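Local coordinates for fluoroacetyl-CoA-specific thioesterase-like domain-containing protein (Thermanaerovibrio acidaminovorans, PDB 3QOO) that is of unknown function but adopts a hot-dog fold and, by its family, may act as an acyl-CoA thioesterase resembling the fluoroacetyl-CoA-specific enzymes, at residues M4-M18 and Q50-F64. Numbering follows the deposited sequence. Where two conformers were deposited one is given.
Sequences MDFNELFPVGTYRRM and QLAVEILDHKLPEGF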
loop_
_atom_site.group_PDB
_atom_site.type_symbol
_atom_site.label_atom_id
_atom_site.label_comp_id
_atom_site.label_asym_id
_atom_site.label_seq_id
_atom_site.Cartn_x
_atom_site.Cartn_y
_atom_site.Cartn_z
HETATM N N MSE A 4 17.033 -16.883 18.151
HETATM C CA MSE A 4 16.092 -17.182 17.022
HETATM C C MSE A 4 16.877 -17.464 15.752
HETATM O O MSE A 4 17.809 -16.721 15.425
HETATM C CB MSE A 4 15.165 -15.994 16.750
HETATM C CG MSE A 4 14.023 -15.837 17.717
HETATM SE SE MSE A 4 13.184 -14.147 17.432
HETATM C CE MSE A 4 14.516 -13.058 18.316
ATOM N N ASP A 5 16.472 -18.511 15.035
ATOM C CA ASP A 5 17.020 -18.850 13.724
ATOM C C ASP A 5 15.903 -18.681 12.714
ATOM O O ASP A 5 15.080 -19.588 12.510
ATOM C CB ASP A 5 17.549 -20.288 13.689
ATOM C CG ASP A 5 18.244 -20.632 12.353
ATOM O OD1 ASP A 5 17.568 -20.738 11.301
ATOM O OD2 ASP A 5 19.481 -20.808 12.349
ATOM N N PHE A 6 15.873 -17.508 12.074
ATOM C CA PHE A 6 14.748 -17.170 11.193
ATOM C C PHE A 6 14.739 -18.060 9.956
ATOM O O PHE A 6 13.694 -18.293 9.397
ATOM C CB PHE A 6 14.714 -15.673 10.821
ATOM C CG PHE A 6 14.707 -14.754 12.028
ATOM C CD1 PHE A 6 13.674 -14.810 12.937
ATOM C CD2 PHE A 6 15.742 -13.846 12.250
ATOM C CE1 PHE A 6 13.649 -13.983 14.040
ATOM C CE2 PHE A 6 15.738 -13.003 13.359
ATOM C CZ PHE A 6 14.687 -13.067 14.254
ATOM N N ASN A 7 15.894 -18.613 9.567
ATOM C CA ASN A 7 15.925 -19.552 8.444
ATOM C C ASN A 7 15.124 -20.803 8.807
ATOM O O ASN A 7 14.470 -21.381 7.955
ATOM C CB ASN A 7 17.371 -19.920 8.031
ATOM C CG ASN A 7 18.229 -18.690 7.680
ATOM O OD1 ASN A 7 18.007 -18.018 6.677
ATOM N ND2 ASN A 7 19.232 -18.413 8.516
ATOM N N GLU A 8 15.205 -21.221 10.081
ATOM C CA GLU A 8 14.405 -22.346 10.630
ATOM C C GLU A 8 12.918 -22.050 10.843
ATOM O O GLU A 8 12.060 -22.870 10.526
ATOM C CB GLU A 8 14.997 -22.810 11.994
ATOM C CG GLU A 8 14.127 -23.891 12.731
ATOM C CD GLU A 8 14.030 -23.756 14.274
ATOM O OE1 GLU A 8 13.556 -24.726 14.907
ATOM O OE2 GLU A 8 14.401 -22.707 14.853
ATOM N N LEU A 9 12.604 -20.906 11.449
ATOM C CA LEU A 9 11.211 -20.561 11.731
ATOM C C LEU A 9 10.429 -20.296 10.444
ATOM O O LEU A 9 9.235 -20.573 10.433
ATOM C CB LEU A 9 11.099 -19.337 12.632
ATOM C CG LEU A 9 11.754 -19.430 14.010
ATOM C CD1 LEU A 9 11.752 -18.091 14.693
ATOM C CD2 LEU A 9 11.084 -20.452 14.918
ATOM N N PHE A 10 11.108 -19.836 9.375
ATOM C CA PHE A 10 10.450 -19.364 8.147
ATOM C C PHE A 10 11.065 -19.978 6.935
ATOM O O PHE A 10 11.724 -19.259 6.161
ATOM C CB PHE A 10 10.527 -17.826 8.019
ATOM C CG PHE A 10 10.002 -17.158 9.199
ATOM C CD1 PHE A 10 8.757 -17.529 9.657
ATOM C CD2 PHE A 10 10.749 -16.254 9.933
ATOM C CE1 PHE A 10 8.266 -17.018 10.802
ATOM C CE2 PHE A 10 10.226 -15.731 11.085
ATOM C CZ PHE A 10 8.984 -16.082 11.487
ATOM N N PRO A 11 10.807 -21.267 6.698
ATOM C CA PRO A 11 11.399 -21.819 5.525
ATOM C C PRO A 11 10.910 -21.126 4.264
ATOM O O PRO A 11 9.735 -20.802 4.147
ATOM C CB PRO A 11 10.958 -23.290 5.562
ATOM C CG PRO A 11 10.642 -23.527 6.931
ATOM C CD PRO A 11 10.118 -22.292 7.487
ATOM N N VAL A 12 11.807 -20.918 3.316
ATOM C CA VAL A 12 11.431 -20.415 2.018
ATOM C C VAL A 12 10.331 -21.301 1.432
ATOM O O VAL A 12 10.411 -22.528 1.516
ATOM C CB VAL A 12 12.682 -20.337 1.090
ATOM C CG1 VAL A 12 12.289 -20.042 -0.338
ATOM C CG2 VAL A 12 13.622 -19.273 1.590
ATOM N N GLY A 13 9.284 -20.674 0.908
ATOM C CA GLY A 13 8.145 -21.361 0.316
ATOM C C GLY A 13 6.959 -21.519 1.239
ATOM O O GLY A 13 5.876 -21.859 0.790
ATOM N N THR A 14 7.145 -21.274 2.525
ATOM C CA THR A 14 6.049 -21.287 3.489
ATOM C C THR A 14 4.988 -20.284 3.055
ATOM O O THR A 14 5.326 -19.134 2.765
ATOM C CB THR A 14 6.545 -20.917 4.907
ATOM O OG1 THR A 14 7.564 -21.837 5.301
ATOM C CG2 THR A 14 5.409 -20.970 5.921
ATOM N N TYR A 15 3.728 -20.686 3.008
ATOM C CA TYR A 15 2.674 -19.791 2.546
ATOM C C TYR A 15 1.378 -19.932 3.274
ATOM O O TYR A 15 1.111 -20.954 3.911
ATOM C CB TYR A 15 2.414 -19.946 1.034
ATOM C CG TYR A 15 1.497 -21.097 0.650
ATOM C CD1 TYR A 15 0.125 -20.897 0.529
ATOM C CD2 TYR A 15 1.984 -22.358 0.399
ATOM C CE1 TYR A 15 -0.737 -21.913 0.143
ATOM C CE2 TYR A 15 1.120 -23.383 0.009
ATOM C CZ TYR A 15 -0.223 -23.176 -0.106
ATOM O OH TYR A 15 -1.092 -24.180 -0.458
ATOM N N ARG A 16 0.565 -18.895 3.202
ATOM C CA ARG A 16 -0.817 -18.911 3.635
ATOM C C ARG A 16 -1.674 -18.239 2.571
ATOM O O ARG A 16 -1.195 -17.426 1.753
ATOM C CB ARG A 16 -0.980 -18.221 4.997
ATOM C CG ARG A 16 -0.292 -18.971 6.154
ATOM C CD ARG A 16 -0.561 -18.270 7.486
ATOM N NE ARG A 16 -1.880 -18.643 7.979
ATOM C CZ ARG A 16 -2.123 -19.657 8.813
ATOM N NH1 ARG A 16 -1.128 -20.409 9.292
ATOM N NH2 ARG A 16 -3.374 -19.927 9.176
ATOM N N ARG A 17 -2.959 -18.572 2.605
ATOM C CA ARG A 17 -3.934 -18.029 1.690
ATOM C C ARG A 17 -5.111 -17.522 2.427
ATOM O O ARG A 17 -5.469 -18.059 3.476
ATOM C CB ARG A 17 -4.410 -19.091 0.736
ATOM C CG ARG A 17 -3.566 -19.351 -0.396
ATOM C CD ARG A 17 -4.256 -20.254 -1.376
ATOM N NE ARG A 17 -3.581 -20.237 -2.621
ATOM C CZ ARG A 17 -3.927 -20.932 -3.682
ATOM N NH1 ARG A 17 -4.937 -21.791 -3.622
ATOM N NH2 ARG A 17 -3.212 -20.792 -4.796
HETATM N N MSE A 18 -5.786 -16.545 1.839
HETATM C CA MSE A 18 -7.146 -16.223 2.234
HETATM C C MSE A 18 -7.918 -15.668 1.066
HETATM O O MSE A 18 -7.335 -15.183 0.107
HETATM C CB MSE A 18 -7.157 -15.254 3.410
HETATM C CG MSE A 18 -6.616 -13.916 3.082
HETATM SE SE MSE A 18 -6.648 -12.610 4.541
HETATM C CE MSE A 18 -8.482 -12.248 4.491
ATOM N N GLN A 50 -1.966 -8.496 6.334
ATOM C CA GLN A 50 -2.679 -9.420 7.202
ATOM C C GLN A 50 -2.139 -10.837 7.087
ATOM O O GLN A 50 -1.885 -11.494 8.111
ATOM C CB GLN A 50 -4.176 -9.422 6.874
ATOM C CG GLN A 50 -4.943 -10.395 7.749
ATOM C CD GLN A 50 -6.408 -10.432 7.468
ATOM O OE1 GLN A 50 -6.926 -9.559 6.777
ATOM N NE2 GLN A 50 -7.110 -11.404 8.053
ATOM N N LEU A 51 -1.965 -11.306 5.868
ATOM C CA LEU A 51 -1.434 -12.657 5.672
ATOM C C LEU A 51 0.004 -12.792 6.105
ATOM O O LEU A 51 0.367 -13.812 6.684
ATOM C CB LEU A 51 -1.567 -13.084 4.223
ATOM C CG LEU A 51 -2.880 -13.697 3.823
ATOM C CD1 LEU A 51 -2.873 -13.997 2.347
ATOM C CD2 LEU A 51 -3.170 -14.923 4.619
ATOM N N ALA A 52 0.835 -11.786 5.844
ATOM C CA ALA A 52 2.228 -11.861 6.246
ATOM C C ALA A 52 2.308 -11.977 7.764
ATOM O O ALA A 52 3.109 -12.755 8.286
ATOM C CB ALA A 52 2.971 -10.622 5.743
ATOM N N VAL A 53 1.496 -11.202 8.470
ATOM C CA VAL A 53 1.491 -11.277 9.926
ATOM C C VAL A 53 1.000 -12.658 10.364
ATOM O O VAL A 53 1.550 -13.251 11.317
ATOM C CB VAL A 53 0.607 -10.159 10.523
ATOM C CG1 VAL A 53 0.364 -10.357 12.015
ATOM C CG2 VAL A 53 1.244 -8.793 10.304
ATOM N N GLU A 54 -0.027 -13.199 9.717
ATOM C CA GLU A 54 -0.507 -14.558 10.022
ATOM C C GLU A 54 0.539 -15.645 9.784
ATOM O O GLU A 54 0.507 -16.676 10.448
ATOM C CB GLU A 54 -1.808 -14.866 9.250
ATOM C CG GLU A 54 -2.993 -14.072 9.797
ATOM C CD GLU A 54 -4.289 -14.256 9.045
ATOM O OE1 GLU A 54 -4.349 -15.180 8.180
ATOM O OE2 GLU A 54 -5.241 -13.463 9.346
ATOM N N ILE A 55 1.454 -15.448 8.854
ATOM C CA ILE A 55 2.497 -16.425 8.610
ATOM C C ILE A 55 3.580 -16.319 9.662
ATOM O O ILE A 55 4.061 -17.331 10.165
ATOM C CB ILE A 55 3.118 -16.213 7.204
ATOM C CG1 ILE A 55 2.100 -16.522 6.110
ATOM C CG2 ILE A 55 4.386 -17.040 7.016
ATOM C CD1 ILE A 55 2.435 -15.981 4.776
ATOM N N LEU A 56 4.008 -15.100 9.994
ATOM C CA LEU A 56 5.217 -14.926 10.791
ATOM C C LEU A 56 5.003 -14.887 12.294
ATOM O O LEU A 56 5.738 -15.516 13.023
ATOM C CB LEU A 56 5.928 -13.633 10.430
ATOM C CG LEU A 56 6.351 -13.479 8.958
ATOM C CD1 LEU A 56 7.066 -12.152 8.799
ATOM C CD2 LEU A 56 7.253 -14.628 8.508
ATOM N N ASP A 57 4.030 -14.124 12.778
ATOM C CA ASP A 57 4.129 -13.675 14.173
ATOM C C ASP A 57 3.935 -14.806 15.163
ATOM O O ASP A 57 4.608 -14.852 16.197
ATOM C CB ASP A 57 3.208 -12.484 14.458
ATOM C CG ASP A 57 3.761 -11.207 13.878
ATOM O OD1 ASP A 57 4.391 -11.262 12.822
ATOM O OD2 ASP A 57 3.657 -10.168 14.511
ATOM N N HIS A 58 3.064 -15.761 14.837
ATOM C CA HIS A 58 2.817 -16.876 15.757
ATOM C C HIS A 58 4.033 -17.797 15.845
ATOM O O HIS A 58 4.107 -18.617 16.755
ATOM C CB HIS A 58 1.522 -17.630 15.417
ATOM C CG HIS A 58 1.606 -18.461 14.177
ATOM N ND1 HIS A 58 1.439 -17.930 12.908
ATOM C CD2 HIS A 58 1.805 -19.793 14.005
ATOM C CE1 HIS A 58 1.554 -18.905 12.018
ATOM N NE2 HIS A 58 1.756 -20.048 12.661
ATOM N N LYS A 59 4.962 -17.690 14.903
ATOM C CA LYS A 59 6.204 -18.452 14.924
ATOM C C LYS A 59 7.319 -17.768 15.693
ATOM O O LYS A 59 8.385 -18.376 15.866
ATOM C CB LYS A 59 6.671 -18.743 13.497
ATOM C CG LYS A 59 5.669 -19.498 12.638
ATOM C CD LYS A 59 5.379 -20.865 13.143
ATOM C CE LYS A 59 6.617 -21.748 13.150
ATOM N NZ LYS A 59 6.254 -23.154 13.457
ATOM N N LEU A 60 7.065 -16.554 16.201
ATOM C CA LEU A 60 8.037 -15.819 16.982
ATOM C C LEU A 60 7.813 -16.041 18.457
ATOM O O LEU A 60 6.687 -16.138 18.887
ATOM C CB LEU A 60 7.947 -14.305 16.675
ATOM C CG LEU A 60 8.159 -13.933 15.217
ATOM C CD1 LEU A 60 7.860 -12.445 15.031
ATOM C CD2 LEU A 60 9.573 -14.271 14.825
ATOM N N PRO A 61 8.902 -16.051 19.237
ATOM C CA PRO A 61 8.746 -16.272 20.659
ATOM C C PRO A 61 8.148 -15.091 21.374
ATOM O O PRO A 61 8.144 -13.965 20.841
ATOM C CB PRO A 61 10.178 -16.516 21.128
ATOM C CG PRO A 61 11.031 -15.888 20.168
ATOM C CD PRO A 61 10.313 -15.940 18.844
ATOM N N GLU A 62 7.681 -15.328 22.586
ATOM C CA GLU A 62 7.061 -14.311 23.417
ATOM C C GLU A 62 7.938 -13.080 23.501
ATOM O O GLU A 62 9.145 -13.166 23.779
ATOM C CB GLU A 62 6.805 -14.885 24.819
ATOM C CG GLU A 62 5.995 -14.000 25.792
ATOM C CD GLU A 62 5.974 -14.620 27.209
ATOM O OE1 GLU A 62 7.052 -15.058 27.649
ATOM O OE2 GLU A 62 4.898 -14.663 27.864
ATOM N N GLY A 63 7.328 -11.919 23.255
ATOM C CA GLY A 63 8.029 -10.644 23.301
ATOM C C GLY A 63 8.487 -10.116 21.974
ATOM O O GLY A 63 9.080 -9.033 21.943
ATOM N N PHE A 64 8.259 -10.868 20.901
ATOM C CA PHE A 64 8.689 -10.463 19.576
ATOM C C PHE A 64 7.491 -10.443 18.625
ATOM O O PHE A 64 6.593 -11.272 18.718
ATOM C CB PHE A 64 9.791 -11.399 19.055
ATOM C CG PHE A 64 11.065 -11.282 19.836
ATOM C CD1 PHE A 64 12.067 -10.390 19.474
ATOM C CD2 PHE A 64 11.234 -11.988 20.992
ATOM C CE1 PHE A 64 13.215 -10.266 20.237
ATOM C CE2 PHE A 64 12.376 -11.841 21.749
ATOM C CZ PHE A 64 13.355 -11.002 21.383
#
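F10 and L56 meet at about a right angle: methyl CD2 of L56 stands over one face of the phenyl ring, 3.5 Å from its centroid, in a CH-pi contact. F10's own neighbour L9 covers the opposite face with CB, while L60 CD2 meets the ring edge at F10 CZ, 3.8 Å away. A flat aromatic suits this slot between aliphatic branches, and V99 of strand 98-107 also touches it. The ring reaches the helix because chi1 of -54° sets CG anti to the carbonyl carbon. K59 adds the aliphatic start of its side chain, CB lying 3.6 Å from F10 CE1, before the bent chain carries its amine away.

Toward the N-terminus, M4, a selenomethionine, lays SE against the P61 ring, 3.7 Å from CD. The bend at chi3 (-77°) brings its methyl CE over a face of F64, 3.8 Å from the centroid, as a CH-pi contact, with SE above the same ring as a Met-aromatic contact; both suit a flexible, polarisable chain.

At the other end, R16 and I55 run past each other in opposite directions, R16 CG 3.4 Å from I55 CG1. The long arginine covers isoleucine with its methylenes and keeps its charge at the surface; in one of its two conformers the guanidinium is turned 83° from the E54 carboxylate, with NE 4.3 Å from OE1, beyond salt-bridge range, so any attraction is tentative. E54 OE2 instead accepts a nearly straight bond from Q50 NE2. Selenomethionine M18 rests its SE on that amide, 3.7 Å from Q50 CD, and its CG on branched L51.

L51 and I55 also touch strand 84-95, beside edge strand 15-21. The N-terminal segment thus covers one flank of helix 41-56, the central helix that an antiparallel sheet wraps in the hot-dog fold.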